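Local coordinates for protein copper-containing nitrite reductase (Bradyrhizobium sp. ORS 375, PDB 6THE) that probably reduces nitrite to nitric oxide at copper centres, as the core of a larger heme- and cupredoxin-containing nitrite reductase, at residues T69-I83 against L101-K114. Numbering follows the deposited sequence.
With 9JE (pentane-1,5-diol), chain O; 9JE (pentane-1,5-diol), chain S; 9JE (pentane-1,5-diol), chain P.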
ATOM      1  N   THR A  69      11.953 -30.541   0.669  1.00 26.60           N
ATOM      2  CA  THR A  69      11.886 -30.654  -0.778  1.00 26.64           C
ATOM      3  C   THR A  69      10.451 -30.996  -1.166  1.00 26.67           C
ATOM      4  O   THR A  69       9.973 -32.095  -0.891  1.00 26.77           O
ATOM      5  CB  THR A  69      12.917 -31.662  -1.308  1.00 26.66           C
ATOM      6  OG1 THR A  69      14.198 -31.310  -0.783  1.00 26.66           O
ATOM      7  CG2 THR A  69      12.983 -31.704  -2.819  1.00 26.67           C
ATOM      8  N   VAL A  70       9.772 -30.030  -1.794  1.00 26.71           N
ATOM      9  CA  VAL A  70       8.370 -30.165  -2.151  1.00 26.73           C
ATOM     10  C   VAL A  70       8.273 -30.796  -3.538  1.00 26.78           C
ATOM     11  O   VAL A  70       8.718 -30.212  -4.524  1.00 26.84           O
ATOM     12  CB  VAL A  70       7.632 -28.811  -2.082  1.00 26.67           C
ATOM     13  CG1 VAL A  70       6.157 -28.947  -2.430  1.00 26.61           C
ATOM     14  CG2 VAL A  70       7.798 -28.140  -0.727  1.00 26.64           C
ATOM     15  N   GLU A  71       7.692 -32.001  -3.588  1.00 26.90           N
ATOM     16  CA  GLU A  71       7.431 -32.705  -4.833  1.00 26.92           C
ATOM     17  C   GLU A  71       6.000 -32.401  -5.271  1.00 26.78           C
ATOM     18  O   GLU A  71       5.052 -33.023  -4.794  1.00 26.66           O
ATOM     19  CB  GLU A  71       7.672 -34.207  -4.656  1.00 27.15           C
ATOM     20  CG  GLU A  71       7.534 -35.005  -5.942  1.00 27.31           C
ATOM     21  CD  GLU A  71       7.345 -36.504  -5.771  1.00 27.53           C
ATOM     22  OE1 GLU A  71       6.968 -36.935  -4.660  1.00 27.68           O
ATOM     23  OE2 GLU A  71       7.571 -37.240  -6.753  1.00 27.60           O
ATOM     24  N   ILE A  72       5.866 -31.434  -6.185  1.00 26.65           N
ATOM     25  CA  ILE A  72       4.567 -30.943  -6.620  1.00 26.49           C
ATOM     26  C   ILE A  72       4.162 -31.636  -7.919  1.00 26.42           C
ATOM     27  O   ILE A  72       4.896 -31.608  -8.906  1.00 26.43           O
ATOM     28  CB  ILE A  72       4.556 -29.401  -6.727  1.00 26.45           C
ATOM     29  CG1 ILE A  72       3.369 -28.876  -7.542  1.00 26.42           C
ATOM     30  CG2 ILE A  72       5.878 -28.870  -7.261  1.00 26.49           C
ATOM     31  CD1 ILE A  72       2.036 -28.977  -6.835  1.00 26.50           C
ATOM     32  N   HIS A  73       2.981 -32.264  -7.886  1.00 26.27           N
ATOM     33  CA  HIS A  73       2.350 -32.856  -9.054  1.00 26.07           C
ATOM     34  C   HIS A  73       1.141 -32.012  -9.443  1.00 25.95           C
ATOM     35  O   HIS A  73       0.294 -31.715  -8.601  1.00 25.95           O
ATOM     36  CB  HIS A  73       1.934 -34.304  -8.761  1.00 26.01           C
ATOM     37  CG  HIS A  73       3.079 -35.243  -8.577  1.00 25.97           C
ATOM     38  ND1 HIS A  73       3.383 -36.224  -9.501  1.00 25.95           N
ATOM     39  CD2 HIS A  73       3.987 -35.361  -7.585  1.00 25.97           C
ATOM     40  CE1 HIS A  73       4.432 -36.905  -9.086  1.00 25.99           C
ATOM     41  NE2 HIS A  73       4.821 -36.394  -7.912  1.00 25.96           N
ATOM     42  N   LEU A  74       1.072 -31.630 -10.723  1.00 25.77           N
ATOM     43  CA  LEU A  74      -0.051 -30.858 -11.226  1.00 25.64           C
ATOM     44  C   LEU A  74      -0.749 -31.631 -12.343  1.00 25.60           C
ATOM     45  O   LEU A  74      -0.192 -31.819 -13.424  1.00 25.56           O
ATOM     46  CB  LEU A  74       0.438 -29.486 -11.703  1.00 25.59           C
ATOM     47  CG  LEU A  74      -0.658 -28.477 -12.047  1.00 25.58           C
ATOM     48  CD1 LEU A  74      -1.335 -27.948 -10.790  1.00 25.55           C
ATOM     49  CD2 LEU A  74      -0.092 -27.328 -12.864  1.00 25.57           C
ATOM     50  N   LYS A  75      -1.972 -32.080 -12.045  1.00 25.66           N
ATOM     51  CA  LYS A  75      -2.833 -32.754 -13.002  1.00 25.73           C
ATOM     52  C   LYS A  75      -3.887 -31.761 -13.483  1.00 25.80           C
ATOM     53  O   LYS A  75      -4.379 -30.947 -12.703  1.00 25.85           O
ATOM     54  CB  LYS A  75      -3.465 -33.987 -12.346  1.00 25.70           C
ATOM     55  CG  LYS A  75      -4.488 -34.749 -13.181  1.00 25.73           C
ATOM     56  CD  LYS A  75      -3.889 -35.720 -14.175  1.00 25.78           C
ATOM     57  CE  LYS A  75      -4.938 -36.424 -15.008  1.00 25.77           C
ATOM     58  NZ  LYS A  75      -4.337 -37.434 -15.910  1.00 25.79           N
ATOM     59  N   ASN A  76      -4.212 -31.831 -14.778  1.00 25.87           N
ATOM     60  CA  ASN A  76      -5.269 -31.017 -15.355  1.00 25.92           C
ATOM     61  C   ASN A  76      -6.421 -31.930 -15.769  1.00 25.95           C
ATOM     62  O   ASN A  76      -6.204 -32.942 -16.433  1.00 26.01           O
ATOM     63  CB  ASN A  76      -4.759 -30.159 -16.517  1.00 25.90           C
ATOM     64  CG  ASN A  76      -5.649 -28.974 -16.836  1.00 25.89           C
ATOM     65  OD1 ASN A  76      -6.693 -28.783 -16.216  1.00 25.90           O
ATOM     66  ND2 ASN A  76      -5.240 -28.169 -17.803  1.00 25.82           N
ATOM     67  N   ALA A  77      -7.639 -31.554 -15.359  1.00 26.00           N
ATOM     68  CA  ALA A  77      -8.845 -32.310 -15.661  1.00 26.17           C
ATOM     69  C   ALA A  77      -9.028 -32.409 -17.174  1.00 26.36           C
ATOM     70  O   ALA A  77      -8.620 -31.514 -17.911  1.00 26.49           O
ATOM     71  CB  ALA A  77     -10.037 -31.663 -14.997  1.00 26.09           C
ATOM     72  N   ALA A  78      -9.650 -33.508 -17.617  1.00 26.46           N
ATOM     73  CA  ALA A  78      -9.798 -33.815 -19.031  1.00 26.54           C
ATOM     74  C   ALA A  78     -10.804 -32.872 -19.687  1.00 26.66           C
ATOM     75  O   ALA A  78     -10.727 -32.625 -20.890  1.00 26.61           O
ATOM     76  CB  ALA A  78     -10.201 -35.259 -19.201  1.00 26.50           C
ATOM     77  N   ASP A  79     -11.735 -32.345 -18.884  1.00 26.89           N
ATOM     78  CA  ASP A  79     -12.830 -31.527 -19.384  1.00 27.09           C
ATOM     79  C   ASP A  79     -12.464 -30.044 -19.327  1.00 27.08           C
ATOM     80  O   ASP A  79     -13.288 -29.192 -19.654  1.00 27.12           O
ATOM     81  CB  ASP A  79     -14.145 -31.846 -18.662  1.00 27.21           C
ATOM     82  CG  ASP A  79     -14.082 -31.686 -17.152  1.00 27.39           C
ATOM     83  OD1 ASP A  79     -13.153 -32.249 -16.537  1.00 27.59           O
ATOM     84  OD2 ASP A  79     -14.967 -31.002 -16.601  1.00 27.49           O
ATOM     85  N   SER A  80     -11.222 -29.749 -18.919  1.00 27.07           N
ATOM     86  CA  SER A  80     -10.726 -28.383 -18.853  1.00 27.08           C
ATOM     87  C   SER A  80     -10.536 -27.826 -20.262  1.00 27.14           C
ATOM     88  O   SER A  80     -10.254 -28.574 -21.197  1.00 27.27           O
ATOM     89  CB  SER A  80      -9.451 -28.303 -18.054  1.00 26.97           C
ATOM     90  OG  SER A  80      -9.694 -28.590 -16.685  1.00 26.87           O
ATOM     91  N   ALA A  81     -10.688 -26.503 -20.395  1.00 27.15           N
ATOM     92  CA  ALA A  81     -10.621 -25.837 -21.684  1.00 27.23           C
ATOM     93  C   ALA A  81      -9.366 -24.972 -21.777  1.00 27.32           C
ATOM     94  O   ALA A  81      -9.098 -24.378 -22.821  1.00 27.34           O
ATOM     95  CB  ALA A  81     -11.874 -25.023 -21.904  1.00 27.19           C
ATOM     96  N   MET A  82      -8.597 -24.915 -20.682  1.00 27.39           N
ATOM     97  CA  MET A  82      -7.441 -24.036 -20.597  1.00 27.41           C
ATOM     98  C   MET A  82      -6.220 -24.809 -20.103  1.00 27.30           C
ATOM     99  O   MET A  82      -6.351 -25.819 -19.412  1.00 27.31           O
ATOM    100  CB  MET A  82      -7.708 -22.864 -19.645  1.00 27.60           C
ATOM    101  CG  MET A  82      -8.834 -21.945 -20.091  1.00 27.76           C
ATOM    102  SD  MET A  82      -8.500 -21.083 -21.650  1.00 28.04           S
ATOM    103  CE  MET A  82      -7.228 -19.929 -21.136  1.00 28.10           C
ATOM    104  N   ILE A  83      -5.035 -24.309 -20.477  1.00 27.06           N
ATOM    105  CA  ILE A  83      -3.767 -24.764 -19.930  1.00 26.80           C
ATOM    106  C   ILE A  83      -3.614 -24.145 -18.543  1.00 26.66           C
ATOM    107  O   ILE A  83      -3.939 -22.975 -18.345  1.00 26.64           O
ATOM    108  CB  ILE A  83      -2.600 -24.375 -20.865  1.00 26.79           C
ATOM    109  CG1 ILE A  83      -2.822 -24.878 -22.295  1.00 26.78           C
ATOM    110  CG2 ILE A  83      -1.265 -24.848 -20.304  1.00 26.78           C
ATOM    111  CD1 ILE A  83      -2.004 -24.154 -23.342  1.00 26.78           C
ATOM    112  N   LEU A 101       5.583 -26.553 -15.559  1.00 24.23           N
ATOM    113  CA  LEU A 101       4.330 -27.067 -15.029  1.00 24.25           C
ATOM    114  C   LEU A 101       3.154 -26.566 -15.866  1.00 24.29           C
ATOM    115  O   LEU A 101       2.030 -26.485 -15.375  0.50 24.31           O
ATOM    116  CB  LEU A 101       4.186 -26.672 -13.554  1.00 24.21           C
ATOM    117  CG  LEU A 101       4.791 -27.641 -12.539  1.00 24.15           C
ATOM    118  CD1 LEU A 101       4.671 -27.083 -11.130  1.00 24.11           C
ATOM    119  CD2 LEU A 101       4.132 -29.011 -12.620  1.00 24.13           C
ATOM    120  N   GLN A 102       3.427 -26.245 -17.137  1.00 24.32           N
ATOM    121  CA  GLN A 102       2.380 -25.924 -18.092  1.00 24.31           C
ATOM    122  C   GLN A 102       1.714 -27.228 -18.527  1.00 24.31           C
ATOM    123  O   GLN A 102       2.249 -27.956 -19.363  1.00 24.30           O
ATOM    124  CB  GLN A 102       2.947 -25.140 -19.279  1.00 24.29           C
ATOM    125  CG  GLN A 102       3.571 -23.803 -18.901  1.00 24.34           C
ATOM    126  CD  GLN A 102       2.575 -22.769 -18.430  1.00 24.45           C
ATOM    127  OE1 GLN A 102       1.419 -22.748 -18.850  1.00 24.48           O
ATOM    128  NE2 GLN A 102       3.026 -21.888 -17.552  1.00 24.47           N
ATOM    129  N   VAL A 103       0.548 -27.512 -17.936  1.00 24.27           N
ATOM    130  CA  VAL A 103      -0.118 -28.793 -18.107  1.00 24.20           C
ATOM    131  C   VAL A 103      -1.352 -28.608 -18.987  1.00 24.16           C
ATOM    132  O   VAL A 103      -2.219 -27.787 -18.690  1.00 24.13           O
ATOM    133  CB  VAL A 103      -0.470 -29.438 -16.750  1.00 24.17           C
ATOM    134  CG1 VAL A 103      -1.142 -30.791 -16.920  1.00 24.15           C
ATOM    135  CG2 VAL A 103       0.750 -29.567 -15.849  1.00 24.17           C
ATOM    136  N   GLU A 104      -1.405 -29.389 -20.073  1.00 24.20           N
ATOM    137  CA  GLU A 104      -2.556 -29.448 -20.959  1.00 24.19           C
ATOM    138  C   GLU A 104      -3.650 -30.280 -20.292  1.00 24.13           C
ATOM    139  O   GLU A 104      -3.346 -31.187 -19.518  1.00 24.18           O
ATOM    140  CB  GLU A 104      -2.162 -30.072 -22.300  1.00 24.33           C
ATOM    141  CG  GLU A 104      -1.303 -29.170 -23.171  1.00 24.56           C
ATOM    142  CD  GLU A 104      -2.035 -28.072 -23.928  1.00 24.77           C
ATOM    143  OE1 GLU A 104      -3.282 -28.037 -23.874  1.00 24.92           O
ATOM    144  OE2 GLU A 104      -1.351 -27.254 -24.576  1.00 24.86           O
ATOM    145  N   PRO A 105      -4.948 -29.992 -20.556  1.00 24.02           N
ATOM    146  CA  PRO A 105      -6.048 -30.789 -20.006  1.00 23.93           C
ATOM    147  C   PRO A 105      -5.912 -32.277 -20.323  1.00 23.85           C
ATOM    148  O   PRO A 105      -5.982 -32.679 -21.484  1.00 23.87           O
ATOM    149  CB  PRO A 105      -7.290 -30.199 -20.690  1.00 23.92           C
ATOM    150  CG  PRO A 105      -6.894 -28.773 -20.998  1.00 23.91           C
ATOM    151  CD  PRO A 105      -5.427 -28.860 -21.365  1.00 23.94           C
ATOM    152  N   GLY A 106      -5.705 -33.078 -19.272  1.00 23.75           N
ATOM    153  CA  GLY A 106      -5.558 -34.518 -19.402  1.00 23.62           C
ATOM    154  C   GLY A 106      -4.196 -35.009 -18.915  1.00 23.57           C
ATOM    155  O   GLY A 106      -4.098 -36.086 -18.331  1.00 23.57           O
ATOM    156  N   GLY A 107      -3.155 -34.204 -19.161  1.00 23.51           N
ATOM    157  CA  GLY A 107      -1.783 -34.573 -18.848  1.00 23.49           C
ATOM    158  C   GLY A 107      -1.428 -34.331 -17.383  1.00 23.46           C
ATOM    159  O   GLY A 107      -2.284 -33.951 -16.585  1.00 23.44           O
ATOM    160  N   GLU A 108      -0.150 -34.560 -17.050  1.00 23.46           N
ATOM    161  CA  GLU A 108       0.369 -34.394 -15.702  1.00 23.48           C
ATOM    162  C   GLU A 108       1.876 -34.152 -15.765  1.00 23.41           C
ATOM    163  O   GLU A 108       2.598 -34.892 -16.431  1.00 23.42           O
ATOM    164  CB  GLU A 108       0.051 -35.627 -14.853  1.00 23.60           C
ATOM    165  CG  GLU A 108       0.463 -35.492 -13.396  1.00 23.74           C
ATOM    166  CD  GLU A 108       0.367 -36.763 -12.568  1.00 23.87           C
ATOM    167  OE1 GLU A 108      -0.612 -37.517 -12.750  1.00 23.98           O
ATOM    168  OE2 GLU A 108       1.273 -36.996 -11.743  1.00 23.91           O
ATOM    169  N   LYS A 109       2.331 -33.112 -15.058  1.00 23.38           N
ATOM    170  CA  LYS A 109       3.746 -32.792 -14.941  1.00 23.40           C
ATOM    171  C   LYS A 109       4.127 -32.710 -13.464  1.00 23.41           C
ATOM    172  O   LYS A 109       3.267 -32.501 -12.610  1.00 23.45           O
ATOM    173  CB  LYS A 109       4.066 -31.480 -15.667  1.00 23.38           C
ATOM    174  CG  LYS A 109       4.155 -31.572 -17.185  1.00 23.34           C
ATOM    175  CD  LYS A 109       4.681 -30.302 -17.824  1.00 23.34           C
ATOM    176  CE  LYS A 109       4.920 -30.422 -19.314  1.00 23.31           C
ATOM    177  NZ  LYS A 109       3.653 -30.381 -20.082  1.00 23.32           N
ATOM    178  N   ALA A 110       5.426 -32.874 -13.181  1.00 23.35           N
ATOM    179  CA  ALA A 110       5.928 -32.872 -11.815  1.00 23.32           C
ATOM    180  C   ALA A 110       7.334 -32.277 -11.760  1.00 23.28           C
ATOM    181  O   ALA A 110       8.171 -32.566 -12.613  1.00 23.28           O
ATOM    182  CB  ALA A 110       5.899 -34.273 -11.251  1.00 23.29           C
ATOM    183  N   ILE A 111       7.568 -31.442 -10.738  1.00 23.19           N
ATOM    184  CA  ILE A 111       8.877 -30.882 -10.435  1.00 23.13           C
ATOM    185  C   ILE A 111       9.117 -30.998  -8.930  1.00 23.07           C
ATOM    186  O   ILE A 111       8.181 -31.227  -8.165  1.00 23.11           O
ATOM    187  CB  ILE A 111       8.992 -29.416 -10.905  1.00 23.14           C
ATOM    188  CG1 ILE A 111       7.877 -28.539 -10.326  1.00 23.14           C
ATOM    189  CG2 ILE A 111       9.060 -29.323 -12.423  1.00 23.15           C
ATOM    190  CD1 ILE A 111       8.312 -27.137  -9.966  1.00 23.13           C
ATOM    191  N   THR A 112      10.382 -30.834  -8.524  1.00 22.91           N
ATOM    192  CA  THR A 112      10.741 -30.746  -7.116  1.00 22.76           C
ATOM    193  C   THR A 112      11.490 -29.440  -6.868  1.00 22.57           C
ATOM    194  O   THR A 112      12.364 -29.065  -7.648  1.00 22.60           O
ATOM    195  CB  THR A 112      11.565 -31.955  -6.652  1.00 22.81           C
ATOM    196  OG1 THR A 112      12.759 -32.025  -7.433  1.00 22.92           O
ATOM    197  CG2 THR A 112      10.812 -33.265  -6.741  1.00 22.86           C
ATOM    198  N   TRP A 113      11.126 -28.757  -5.777  1.00 22.39           N
ATOM    199  CA  TRP A 113      11.820 -27.560  -5.330  1.00 22.23           C
ATOM    200  C   TRP A 113      11.998 -27.604  -3.814  1.00 22.20           C
ATOM    201  O   TRP A 113      11.203 -28.223  -3.110  1.00 22.19           O
ATOM    202  CB  TRP A 113      11.090 -26.290  -5.789  1.00 22.15           C
ATOM    203  CG  TRP A 113       9.690 -26.155  -5.273  1.00 22.11           C
ATOM    204  CD1 TRP A 113       8.552 -26.635  -5.855  1.00 22.10           C
ATOM    205  CD2 TRP A 113       9.272 -25.484  -4.069  1.00 22.06           C
ATOM    206  NE1 TRP A 113       7.458 -26.315  -5.096  1.00 22.08           N
ATOM    207  CE2 TRP A 113       7.867 -25.610  -3.996  1.00 22.05           C
ATOM    208  CE3 TRP A 113       9.941 -24.796  -3.049  1.00 22.00           C
ATOM    209  CZ2 TRP A 113       7.125 -25.071  -2.944  1.00 21.99           C
ATOM    210  CZ3 TRP A 113       9.207 -24.265  -2.009  1.00 21.95           C
ATOM    211  CH2 TRP A 113       7.819 -24.403  -1.960  1.00 21.96           C
ATOM    212  N   LYS A 114      13.053 -26.940  -3.329  1.00 22.20           N
ATOM    213  CA  LYS A 114      13.370 -26.918  -1.910  1.00 22.16           C
ATOM    214  C   LYS A 114      12.998 -25.558  -1.326  1.00 22.11           C
ATOM    215  O   LYS A 114      13.323 -24.521  -1.902  1.00 22.14           O
ATOM    216  CB  LYS A 114      14.852 -27.239  -1.688  1.00 22.23           C
ATOM    217  CG  LYS A 114      15.243 -27.542  -0.247  1.00 22.32           C
ATOM    218  CD  LYS A 114      16.719 -27.829  -0.065  1.00 22.34           C
ATOM    219  CE  LYS A 114      17.086 -28.116   1.376  1.00 22.35           C
ATOM    220  NZ  LYS A 114      18.526 -28.431   1.529  1.00 22.37           N
TER
HETATM  221  C02 9JE O 514     -11.824 -34.930 -12.581  1.00 35.51           C
HETATM  222  C03 9JE O 514     -12.669 -34.006 -13.420  1.00 35.54           C
HETATM  223  C04 9JE O 514     -13.804 -33.365 -12.657  1.00 35.53           C
HETATM  224  C05 9JE O 514     -14.679 -32.477 -13.509  1.00 35.49           C
HETATM  225  C06 9JE O 514     -15.997 -33.109 -13.885  1.00 35.47           C
HETATM  226  O01 9JE O 514     -10.803 -35.543 -13.350  1.00 35.41           O
HETATM  227  O07 9JE O 514     -16.625 -32.402 -14.940  1.00 35.36           O
HETATM  228  C02 9JE S 518       4.800 -41.620  -9.793  1.00 37.04           C
HETATM  229  C03 9JE S 518       3.857 -40.658 -10.471  1.00 37.03           C
HETATM  230  C04 9JE S 518       2.584 -41.303 -10.961  1.00 37.10           C
HETATM  231  C05 9JE S 518       1.399 -41.065 -10.057  1.00 37.11           C
HETATM  232  C06 9JE S 518       0.252 -40.359 -10.736  1.00 37.10           C
HETATM  233  O01 9JE S 518       5.811 -40.932  -9.075  1.00 37.08           O
HETATM  234  O07 9JE S 518       0.070 -39.052 -10.220  1.00 36.98           O
HETATM  235  C02 9JE P 515       7.759 -38.587  -0.244  1.00 35.09           C
HETATM  236  C03 9JE P 515       8.140 -39.736  -1.144  1.00 35.18           C
HETATM  237  C04 9JE P 515       7.763 -39.524  -2.589  1.00 35.26           C
HETATM  238  C05 9JE P 515       6.661 -40.440  -3.064  1.00 35.30           C
HETATM  239  C06 9JE P 515       6.462 -40.423  -4.558  1.00 35.30           C
HETATM  240  O01 9JE P 515       6.364 -38.553   0.002  1.00 35.11           O
HETATM  241  O07 9JE P 515       7.470 -41.156  -5.232  1.00 35.36           O
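Strands 69-76 and 108-114 run antiparallel, their axes 4.4 Å apart at the closest point, and paired backbone bonds at V70-W113, I72-I111 and L74-K109 join them at the edge, within this chain, of a cupredoxin beta-sandwich; T112 and K114 bond through their backbones to a second subunit. As in any such sheet, alternate residues serve opposite faces. On the inner one, V70 lies over a face of the W113 indole, its CG2 4.0 Å from the six-membered ring centroid, while I72 CG2 meets the indole edge at NE1 and CD1; L74 continues the apolar row against L101 and V103. The opposite face, with E71, H73 and E108, is largely polar. There the H73 ring, one face under A110 CB, donates in its own plane at both nitrogens: ND1 reaches E108 OE2 at 3.2 Å, and NE2 meets E71 OE2 from above the carboxylate plane. An alanine in place of H73 would probably leave both carboxylates without this shared donor and the A110 methyl without its ring face. A pentanediol hydroxyl also bonds E108 OE2. Ending strand 69-76, N76 bonds S35 through OD1, and its ND2 donates to M82 O and, at 3.2 Å, to V103 O.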